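Local coordinates for aminopeptidase C (Lactobacillus rhamnosus, PDB 4K7C), which is a cysteine aminopeptidase of the papain-like C1 family that probably removes amino acids from the N termini of peptides and forms a six-chain assembly, at residues G140-L145 with D258-I263; L148-G153 with G287-R292; E162-S165 with N170-N173; Y110-V115 with A209-I214. All blocks are in the same frame, centred on the assembly; numbering follows the deposited sequence.

Contact 1 (G140-L145 with D258-I263)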
# COMPACT_ATOMS: atom_id res chain seq x y z
N GLY A 140 14.74 27.10 -17.67
CA GLY A 140 15.22 28.43 -17.98
C GLY A 140 16.48 28.84 -17.24
O GLY A 140 17.25 28.00 -16.73
N GLN A 141 16.75 30.14 -17.27
CA GLN A 141 17.87 30.72 -16.59
C GLN A 141 17.39 31.99 -15.85
O GLN A 141 16.30 32.52 -16.13
CB GLN A 141 18.99 31.02 -17.63
CG GLN A 141 19.35 29.85 -18.52
CD GLN A 141 20.72 29.94 -19.18
OE1 GLN A 141 21.53 30.80 -18.85
NE2 GLN A 141 20.99 29.02 -20.08
N TRP A 142 18.22 32.46 -14.91
CA TRP A 142 17.88 33.56 -14.00
C TRP A 142 17.37 34.80 -14.75
O TRP A 142 16.33 35.33 -14.41
CB TRP A 142 19.11 33.95 -13.16
CG TRP A 142 18.81 35.19 -12.39
CD1 TRP A 142 19.03 36.49 -12.78
CD2 TRP A 142 18.15 35.28 -11.11
NE1 TRP A 142 18.54 37.36 -11.84
CE2 TRP A 142 18.01 36.65 -10.80
CE3 TRP A 142 17.69 34.34 -10.19
CZ2 TRP A 142 17.42 37.09 -9.59
CZ3 TRP A 142 17.15 34.78 -8.99
CH2 TRP A 142 16.99 36.15 -8.71
N ASP A 143 18.04 35.21 -15.82
CA ASP A 143 17.68 36.46 -16.51
C ASP A 143 16.32 36.34 -17.19
O ASP A 143 15.60 37.33 -17.31
CB ASP A 143 18.75 36.83 -17.52
CG ASP A 143 20.13 37.14 -16.89
OD1 ASP A 143 20.21 37.77 -15.81
OD2 ASP A 143 21.15 36.70 -17.50
N MSE A 144 15.98 35.13 -17.62
CA MSE A 144 14.62 34.85 -18.14
C MSE A 144 13.56 34.90 -17.08
O MSE A 144 12.44 35.33 -17.33
CB MSE A 144 14.67 33.46 -18.81
CG MSE A 144 15.47 33.51 -20.10
SE MSE A 144 15.99 31.69 -20.70
CE MSE A 144 14.24 30.90 -21.10
N LEU A 145 13.86 34.52 -15.84
CA LEU A 145 12.85 34.65 -14.80
C LEU A 145 12.68 36.14 -14.47
O LEU A 145 11.54 36.63 -14.30
CB LEU A 145 13.33 33.87 -13.58
CG LEU A 145 12.35 33.60 -12.43
CD1 LEU A 145 12.23 34.80 -11.51
CD2 LEU A 145 11.03 33.13 -13.02
N ASP A 258 17.72 44.87 -11.86
CA ASP A 258 19.04 45.20 -12.35
C ASP A 258 20.22 44.95 -11.44
O ASP A 258 21.37 45.03 -11.94
CB ASP A 258 19.11 46.72 -12.73
CG ASP A 258 18.63 46.99 -14.11
OD1 ASP A 258 18.91 46.19 -15.04
OD2 ASP A 258 17.99 48.07 -14.30
N ASP A 259 19.98 44.83 -10.13
CA ASP A 259 21.00 44.76 -9.15
C ASP A 259 21.70 43.38 -9.21
O ASP A 259 22.65 43.24 -8.48
CB ASP A 259 20.40 44.86 -7.74
CG ASP A 259 19.94 46.27 -7.37
OD1 ASP A 259 20.20 47.16 -8.16
OD2 ASP A 259 19.36 46.40 -6.26
N TYR A 260 21.25 42.44 -10.07
CA TYR A 260 21.70 40.97 -9.99
C TYR A 260 22.48 40.59 -11.20
O TYR A 260 22.10 40.92 -12.30
CB TYR A 260 20.50 39.99 -9.75
CG TYR A 260 19.77 40.39 -8.48
CD1 TYR A 260 20.30 40.14 -7.25
CD2 TYR A 260 18.61 41.16 -8.54
CE1 TYR A 260 19.69 40.59 -6.09
CE2 TYR A 260 17.98 41.62 -7.37
CZ TYR A 260 18.53 41.34 -6.18
OH TYR A 260 17.96 41.79 -5.05
N GLN A 261 23.56 39.87 -11.00
CA GLN A 261 24.36 39.40 -12.10
C GLN A 261 24.49 37.84 -12.04
O GLN A 261 24.90 37.28 -11.05
CB GLN A 261 25.71 40.06 -12.05
CG GLN A 261 26.67 39.67 -13.15
CD GLN A 261 26.15 40.03 -14.50
OE1 GLN A 261 25.83 41.21 -14.77
NE2 GLN A 261 26.11 39.08 -15.37
N SER A 262 24.23 37.25 -13.18
CA SER A 262 24.50 35.85 -13.43
C SER A 262 25.99 35.70 -13.61
O SER A 262 26.57 36.33 -14.48
CB SER A 262 23.73 35.33 -14.61
OG SER A 262 24.13 33.97 -14.87
N ILE A 263 26.57 34.87 -12.78
CA ILE A 263 28.01 34.53 -12.82
C ILE A 263 28.14 33.08 -13.17
O ILE A 263 27.40 32.24 -12.59
CB ILE A 263 28.61 34.90 -11.47
CG1 ILE A 263 28.51 36.46 -11.35
CG2 ILE A 263 30.06 34.50 -11.41
CD1 ILE A 263 28.88 36.96 -10.03
O HOH W 1 22.74 38.47 -15.51

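Contact 2 (L148-G153 with G287-R292)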
# COMPACT_ATOMS: atom_id res chain seq x y z
N LEU A 148 10.45 37.88 -16.82
CA LEU A 148 9.06 37.62 -16.54
C LEU A 148 8.52 38.45 -15.41
O LEU A 148 7.44 39.01 -15.55
CB LEU A 148 8.79 36.12 -16.23
CG LEU A 148 9.04 35.21 -17.44
CD1 LEU A 148 9.16 33.77 -16.96
CD2 LEU A 148 7.94 35.34 -18.46
N ILE A 149 9.31 38.63 -14.36
CA ILE A 149 8.87 39.37 -13.20
C ILE A 149 8.77 40.86 -13.52
O ILE A 149 7.86 41.53 -13.04
CB ILE A 149 9.74 38.99 -12.04
CG1 ILE A 149 9.28 37.56 -11.60
CG2 ILE A 149 9.59 39.93 -10.84
CD1 ILE A 149 10.03 37.14 -10.45
N GLU A 150 9.74 41.35 -14.31
CA GLU A 150 9.72 42.74 -14.75
C GLU A 150 8.44 43.02 -15.51
O GLU A 150 7.85 44.06 -15.33
CB GLU A 150 10.95 43.06 -15.60
CG GLU A 150 12.15 43.12 -14.67
CD GLU A 150 13.44 43.33 -15.39
OE1 GLU A 150 14.24 44.12 -14.85
OE2 GLU A 150 13.66 42.70 -16.45
N LYS A 151 8.01 42.11 -16.36
CA LYS A 151 6.88 42.40 -17.23
C LYS A 151 5.51 42.12 -16.54
O LYS A 151 4.49 42.82 -16.82
CB LYS A 151 7.01 41.63 -18.52
CG LYS A 151 5.88 41.87 -19.49
CD LYS A 151 6.21 41.27 -20.84
CE LYS A 151 5.23 41.75 -21.86
NZ LYS A 151 5.65 41.26 -23.17
N TYR A 152 5.49 41.10 -15.67
CA TYR A 152 4.25 40.55 -15.13
C TYR A 152 4.00 40.51 -13.64
O TYR A 152 2.87 40.24 -13.16
CB TYR A 152 4.03 39.15 -15.68
CG TYR A 152 3.86 39.09 -17.18
CD1 TYR A 152 2.67 39.53 -17.77
CD2 TYR A 152 4.82 38.50 -18.01
CE1 TYR A 152 2.46 39.46 -19.17
CE2 TYR A 152 4.62 38.39 -19.39
CZ TYR A 152 3.48 38.90 -20.00
OH TYR A 152 3.26 38.83 -21.35
N GLY A 153 5.04 40.80 -12.91
CA GLY A 153 5.05 40.74 -11.46
C GLY A 153 4.91 39.36 -10.91
O GLY A 153 5.42 38.43 -11.51
N GLY A 287 11.69 41.45 -26.42
CA GLY A 287 11.67 42.79 -25.98
C GLY A 287 12.14 42.98 -24.55
O GLY A 287 12.33 44.09 -24.12
N GLY A 288 12.34 41.89 -23.81
CA GLY A 288 12.77 42.00 -22.44
C GLY A 288 14.25 41.76 -22.39
O GLY A 288 14.92 41.58 -23.43
N ARG A 289 14.77 41.79 -21.19
CA ARG A 289 16.19 41.69 -21.02
C ARG A 289 16.76 40.33 -21.51
O ARG A 289 16.06 39.30 -21.44
CB ARG A 289 16.53 41.91 -19.55
CG ARG A 289 16.08 40.75 -18.64
CD ARG A 289 16.85 40.72 -17.32
NE ARG A 289 16.58 41.92 -16.50
CZ ARG A 289 17.47 42.91 -16.26
NH1 ARG A 289 17.11 43.95 -15.51
NH2 ARG A 289 18.74 42.83 -16.72
N GLU A 290 17.99 40.36 -22.00
CA GLU A 290 18.63 39.15 -22.51
C GLU A 290 19.47 38.48 -21.46
O GLU A 290 19.76 39.03 -20.46
CB GLU A 290 19.53 39.47 -23.72
CG GLU A 290 18.79 40.02 -24.94
CD GLU A 290 19.73 40.43 -26.06
OE1 GLU A 290 20.99 40.38 -25.88
OE2 GLU A 290 19.21 40.78 -27.13
N VAL A 291 19.87 37.25 -21.73
CA VAL A 291 20.80 36.49 -20.87
C VAL A 291 22.20 37.15 -20.97
O VAL A 291 22.70 37.40 -22.09
CB VAL A 291 20.81 34.98 -21.31
CG1 VAL A 291 21.93 34.15 -20.64
CG2 VAL A 291 19.44 34.35 -21.06
N ARG A 292 22.77 37.40 -19.80
CA ARG A 292 24.18 37.87 -19.64
C ARG A 292 24.91 37.14 -18.51
O ARG A 292 24.51 37.23 -17.35
CB ARG A 292 24.12 39.39 -19.32
CG ARG A 292 23.75 40.32 -20.48
CD ARG A 292 24.67 40.30 -21.70
NE ARG A 292 24.19 41.24 -22.71
CZ ARG A 292 23.32 41.00 -23.68
NH1 ARG A 292 22.85 39.79 -23.88
NH2 ARG A 292 22.96 42.01 -24.51
O HOH W 2 13.09 42.79 -18.97

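Contact 3 (E162-S165 with N170-N173)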
# COMPACT_ATOMS: atom_id res chain seq x y z
N GLU A 162 -1.66 25.74 -8.17
CA GLU A 162 -1.37 24.69 -9.12
C GLU A 162 -2.64 24.07 -9.76
O GLU A 162 -3.73 23.98 -9.17
CB GLU A 162 -0.51 23.55 -8.45
CG GLU A 162 0.81 24.08 -7.92
CD GLU A 162 1.78 24.30 -9.06
OE1 GLU A 162 1.98 23.32 -9.83
OE2 GLU A 162 2.32 25.44 -9.17
N THR A 163 -2.43 23.58 -10.95
CA THR A 163 -3.38 22.76 -11.68
C THR A 163 -2.73 21.38 -12.00
O THR A 163 -1.62 21.09 -11.59
CB THR A 163 -3.78 23.40 -12.98
OG1 THR A 163 -2.65 23.40 -13.84
CG2 THR A 163 -4.35 24.89 -12.78
N TYR A 164 -3.50 20.52 -12.63
CA TYR A 164 -3.00 19.22 -13.12
C TYR A 164 -1.75 19.42 -13.91
O TYR A 164 -0.78 18.77 -13.63
CB TYR A 164 -4.07 18.42 -13.89
CG TYR A 164 -3.62 17.07 -14.33
CD1 TYR A 164 -4.02 15.91 -13.69
CD2 TYR A 164 -2.78 16.95 -15.44
CE1 TYR A 164 -3.50 14.67 -14.10
CE2 TYR A 164 -2.36 15.73 -15.88
CZ TYR A 164 -2.76 14.60 -15.22
OH TYR A 164 -2.33 13.38 -15.66
N SER A 165 -1.76 20.30 -14.91
CA SER A 165 -0.69 20.39 -15.87
C SER A 165 0.52 21.11 -15.27
O SER A 165 1.62 20.87 -15.67
CB SER A 165 -1.13 21.10 -17.12
OG SER A 165 -2.07 20.39 -17.82
N ASN A 170 3.97 17.17 -18.70
CA ASN A 170 4.31 16.41 -19.93
C ASN A 170 3.31 16.56 -21.06
O ASN A 170 3.69 16.82 -22.20
CB ASN A 170 4.59 14.94 -19.61
CG ASN A 170 5.93 14.73 -18.90
N GLU A 171 2.01 16.43 -20.78
CA GLU A 171 0.98 16.50 -21.83
C GLU A 171 0.88 17.94 -22.44
O GLU A 171 0.74 18.13 -23.68
CB GLU A 171 -0.38 16.04 -21.31
CG GLU A 171 -0.57 14.58 -20.78
CD GLU A 171 -1.68 14.35 -19.57
OE1 GLU A 171 -2.90 14.83 -19.61
OE2 GLU A 171 -1.33 13.62 -18.54
N LEU A 172 1.00 18.94 -21.58
CA LEU A 172 1.02 20.33 -22.05
C LEU A 172 2.23 20.55 -22.96
O LEU A 172 2.08 21.13 -24.01
CB LEU A 172 0.97 21.32 -20.86
CG LEU A 172 1.30 22.80 -21.17
CD1 LEU A 172 0.28 23.31 -22.17
CD2 LEU A 172 1.37 23.59 -19.90
N ASN A 173 3.43 20.13 -22.56
CA ASN A 173 4.59 20.34 -23.44
C ASN A 173 4.40 19.59 -24.76
O ASN A 173 4.72 20.13 -25.84
CB ASN A 173 5.90 19.92 -22.80
CG ASN A 173 6.31 20.89 -21.74
OD1 ASN A 173 6.29 22.10 -21.98
ND2 ASN A 173 6.62 20.41 -20.57
O HOH W 3 0.21 18.68 -18.80

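Contact 4 (Y110-V115 with A209-I214)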
# COMPACT_ATOMS: atom_id res chain seq x y z
N TYR A 110 8.43 33.91 -28.65
CA TYR A 110 9.88 33.77 -28.90
C TYR A 110 10.21 32.78 -29.99
O TYR A 110 10.95 33.12 -30.91
CB TYR A 110 10.66 33.48 -27.59
CG TYR A 110 12.08 33.97 -27.61
CD1 TYR A 110 12.39 35.20 -27.07
CD2 TYR A 110 13.11 33.22 -28.12
CE1 TYR A 110 13.66 35.69 -27.04
CE2 TYR A 110 14.41 33.73 -28.11
CZ TYR A 110 14.67 34.97 -27.59
OH TYR A 110 15.93 35.52 -27.53
N PHE A 111 9.60 31.59 -29.94
CA PHE A 111 9.77 30.57 -30.94
C PHE A 111 9.33 31.06 -32.33
O PHE A 111 10.04 30.87 -33.32
CB PHE A 111 8.99 29.30 -30.53
CG PHE A 111 8.98 28.24 -31.60
CD1 PHE A 111 10.02 27.33 -31.73
CD2 PHE A 111 7.87 28.11 -32.41
CE1 PHE A 111 9.95 26.36 -32.73
CE2 PHE A 111 7.80 27.20 -33.40
CZ PHE A 111 8.85 26.28 -33.57
N TYR A 112 8.18 31.70 -32.42
CA TYR A 112 7.69 32.16 -33.72
C TYR A 112 8.68 33.18 -34.30
O TYR A 112 8.91 33.21 -35.52
CB TYR A 112 6.33 32.78 -33.61
CG TYR A 112 5.22 31.87 -33.19
CD1 TYR A 112 5.15 30.53 -33.60
CD2 TYR A 112 4.18 32.34 -32.38
CE1 TYR A 112 4.08 29.70 -33.27
CE2 TYR A 112 3.10 31.52 -32.03
CZ TYR A 112 3.05 30.18 -32.42
OH TYR A 112 1.99 29.31 -32.10
N GLU A 113 9.21 34.04 -33.46
CA GLU A 113 10.12 35.08 -33.94
C GLU A 113 11.43 34.42 -34.40
O GLU A 113 12.06 34.85 -35.40
CB GLU A 113 10.35 36.17 -32.88
CG GLU A 113 9.14 37.09 -32.70
CD GLU A 113 8.86 37.89 -33.97
OE1 GLU A 113 9.90 38.31 -34.59
OE2 GLU A 113 7.68 38.08 -34.34
N ASN A 114 11.84 33.38 -33.70
CA ASN A 114 13.03 32.60 -34.14
C ASN A 114 12.84 31.88 -35.45
O ASN A 114 13.77 31.82 -36.30
CB ASN A 114 13.54 31.66 -33.04
CG ASN A 114 14.38 32.39 -32.01
OD1 ASN A 114 14.96 33.42 -32.31
ND2 ASN A 114 14.47 31.85 -30.78
N VAL A 115 11.64 31.34 -35.67
CA VAL A 115 11.30 30.71 -36.88
C VAL A 115 11.27 31.73 -38.05
O VAL A 115 11.75 31.42 -39.17
CB VAL A 115 9.88 30.06 -36.82
CG1 VAL A 115 9.44 29.60 -38.16
CG2 VAL A 115 9.91 28.83 -35.89
N ALA A 209 -3.35 33.59 -30.07
CA ALA A 209 -4.67 33.52 -29.44
C ALA A 209 -4.98 32.07 -29.06
O ALA A 209 -5.47 31.81 -28.02
CB ALA A 209 -5.81 34.04 -30.30
N GLU A 210 -4.69 31.17 -29.96
CA GLU A 210 -4.84 29.73 -29.70
C GLU A 210 -3.91 29.26 -28.60
O GLU A 210 -4.37 28.52 -27.75
CB GLU A 210 -4.54 28.97 -31.00
CG GLU A 210 -5.55 29.26 -32.10
CD GLU A 210 -5.08 28.96 -33.51
OE1 GLU A 210 -3.84 28.85 -33.71
OE2 GLU A 210 -5.96 28.78 -34.37
N ASP A 211 -2.63 29.62 -28.64
CA ASP A 211 -1.73 29.27 -27.57
C ASP A 211 -2.19 29.79 -26.19
O ASP A 211 -2.06 29.08 -25.18
CB ASP A 211 -0.30 29.76 -27.86
CG ASP A 211 0.23 29.27 -29.21
OD1 ASP A 211 -0.38 28.29 -29.72
OD2 ASP A 211 1.23 29.91 -29.75
N TYR A 212 -2.69 31.03 -26.17
CA TYR A 212 -3.23 31.61 -24.97
C TYR A 212 -4.33 30.71 -24.38
O TYR A 212 -4.34 30.43 -23.15
CB TYR A 212 -3.71 33.09 -25.21
CG TYR A 212 -4.14 33.77 -23.93
CD1 TYR A 212 -3.24 34.41 -23.13
CD2 TYR A 212 -5.43 33.63 -23.43
CE1 TYR A 212 -3.58 34.95 -21.92
CE2 TYR A 212 -5.79 34.21 -22.20
CZ TYR A 212 -4.84 34.86 -21.48
OH TYR A 212 -5.19 35.40 -20.27
N ARG A 213 -5.24 30.26 -25.20
CA ARG A 213 -6.32 29.39 -24.80
C ARG A 213 -5.87 28.01 -24.28
O ARG A 213 -6.40 27.52 -23.29
CB ARG A 213 -7.31 29.29 -25.92
CG ARG A 213 -8.39 28.28 -25.63
CD ARG A 213 -9.54 28.42 -26.57
NE ARG A 213 -9.30 28.07 -27.94
CZ ARG A 213 -9.18 29.00 -28.91
NH1 ARG A 213 -9.06 28.64 -30.18
NH2 ARG A 213 -9.13 30.33 -28.60
N ILE A 214 -4.87 27.41 -24.92
CA ILE A 214 -4.25 26.15 -24.42
C ILE A 214 -3.67 26.32 -23.02
O ILE A 214 -3.90 25.52 -22.14
CB ILE A 214 -3.14 25.67 -25.41
CG1 ILE A 214 -3.78 25.26 -26.73
CG2 ILE A 214 -2.27 24.59 -24.75
CD1 ILE A 214 -2.81 25.07 -27.88

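Contact 1 (G140-L145 with D258-I263)
With CG of Trp142 trans to its amide N (chi1 172°), the indole turns toward strand 260-264, while Tyr260, its CG trans to the carbonyl carbon (chi1 -57°), brings CB and the near part of its ring to the indole as its hydroxyl end leads off. The rings meet as an offset edge-to-face pair, the indole edge toward the phenol face. Their planes stand at 62°, and the centroids of the Trp142 six-membered ring and the Tyr260 ring lie 6.0 Å apart. The indole NE1 is 3.9 Å from Tyr260 CB. Trp142 also packs edge-to-face on Trp316 and reaches Ala75 of helix 70-87.

Beside the aromatic pair the contact turns polar. A water donates to Asp143 OD1 at 2.6 Å and accepts from Ser262 N at 3.0 Å, so one solvent molecule links helix carboxylate and strand amide. The other carboxylate oxygen, Asp143 OD2, takes the backbone N of Arg292, while Ser262 OG is hydrogen-bonded to His293 ND1. The chemistry pairs an apolar aromatic join with a solvent-mediated link to a strand amide, and the Arg292 N-H and the water's donated hydrogen would be expected to stabilise the buried negative charge.

Contact 2 (L148-G153 with G287-R292)
Glu150 and Arg289 form a side-on salt bridge in which two guanidinium nitrogens each take one carboxylate oxygen. The straighter bond runs from Arg289 NH1 to Glu150 OE1 at 2.9 Å, with an N-H...O angle of 166° and the oxygen close to the guanidinium plane. The second, from Arg289 NE to Glu150 OE2 at 3.0 Å, is more bent, and here the oxygen is tilted away from that plane. Both oxygens are approached on the syn side, and the two flat groups are only 25° from coplanar, although the side chains as a whole cross at about a right angle.

A water adds a third link: it donates to Glu150 OE2 at 2.6 Å and accepts from Arg289 N at 3.0 Å, so the arginine head holds the carboxylate directly and the loop backbone holds it through the water. The Glu150 chain is extended beyond CG, whereas Arg289 bends at chi3 (64°), which turns its NE edge to the acid.

Farther out, Arg289 NH1 has a second anionic partner in Asp258, and the arginine side chain rests on Ser146 and Ala147 of helix 142-152, one turn before Glu150. Later in the loop, Arg292 grips Glu290 OE1 end-on with NH1 and NH2, and packs in a cation-pi contact on Tyr430. The whole is a bidentate carboxylate-guanidinium pair at the protein surface, joining the last turns of helix 142-152 to the loop that leads into strand 293-295 of a papain-like peptidase.

Contact 3 (E162-S165 with N170-N173)
Ser165 and Leu172 make the buried, largely apolar side of this contact, with Ser165 CB 4.3 Å from Leu172 CB. Leu172 continues the apolar layer onto Ile214 and Thr218 of helix 197-219, and Ser165 touches the same Thr218. A water is held between them: it donates to Ser165 OG at 3.0 Å and accepts from Leu172 N at 2.9 Å. It thereby supplies an acceptor to an amide in the first turn of helix 170-192.

The other side is more open and polar, and only the ends of the side chains meet there. Tyr164, whose CG lies trans to its amide N (chi1 -177°), extends its hydroxyl toward Glu171, and Tyr164 OH comes to 3.1 Å from Glu171 OE2. That oxygen lies at the ring edge near the ring plane, 3.5 Å from Tyr164 CE2, while the carboxylate itself is turned 53° from the ring. The second oxygen, Glu171 OE1, accepts from the backbone N of Asn36 of the second subunit, and Tyr164 packs on Gly34 of that subunit.

Chemically, the acid brings an aromatic hydroxyl and an intersubunit amide together at one carboxylate, and its negative charge, placed in the first turn of a helix, would be expected to interact favourably with that helix's dipole.

Contact 4 (Y110-V115 with A209-I214)
Tyr112 and Asp211 sit on two helical segments whose backbones stay well apart, the CA atoms of this nearest pair being 11.6 Å from each other. The arrangement is a side-chain bridge between helix 96-117 and helix 197-219, two members of the helical part of this papain-like peptidase, and helix 170-192 fills in beside it. Both side chains set out toward the facing helix from opposite directions, the long tyrosine spanning most of the gap and the short aspartate the rest.

The contact is made at the phenol end. Tyr112 OH lies only 2.5 Å from Asp211 OD2, a short separation for two polar atoms in a buried setting. The carboxylate oxygen is at the edge of the ring, near its plane, and the flat groups are turned 29° from each other. In both residues CG is trans to the carbonyl carbon, and chi1 -65° in the tyrosine, CG beside the backbone N, carries the hydroxyl to Asp211.

Helix 170-192 supplies further polar partners: Lys179 forms a salt bridge with Asp211 OD1, and Asp183 OD2 makes a weak hydrogen bond with Tyr112 OH. The lysine charge would be expected to favour an ionised Asp211. Along the tyrosine ring, apolar cover comes from Leu180 and Leu187 of helix 170-192 and from Met207 and Leu208 of helix 197-219. At the edge of the phenol, Asp211 OD2 also approaches ring carbon Tyr112 CE2 to 3.4 Å.

Overall arrangement
From the N terminus, helix 96-117 supplies the first half of contact 4, and helix 142-152 then begins contact 1 and, about two turns on, contact 2. Contact 3 comes next and closes a short loop at the start of helix 170-192, lying within the spans of the other three. Residues 209-214 complete contact 4, residues 258-263 contact 1 and residues 287-292 contact 2, so that contacts 1, 2 and 4 all cross one another. Contacts 1 and 2 touch and join helix 142-152 to a strand and the loop before strand 293-295. Contacts 3 and 4 meet through Leu172 and Ile214, within the helical part that faces the second subunit.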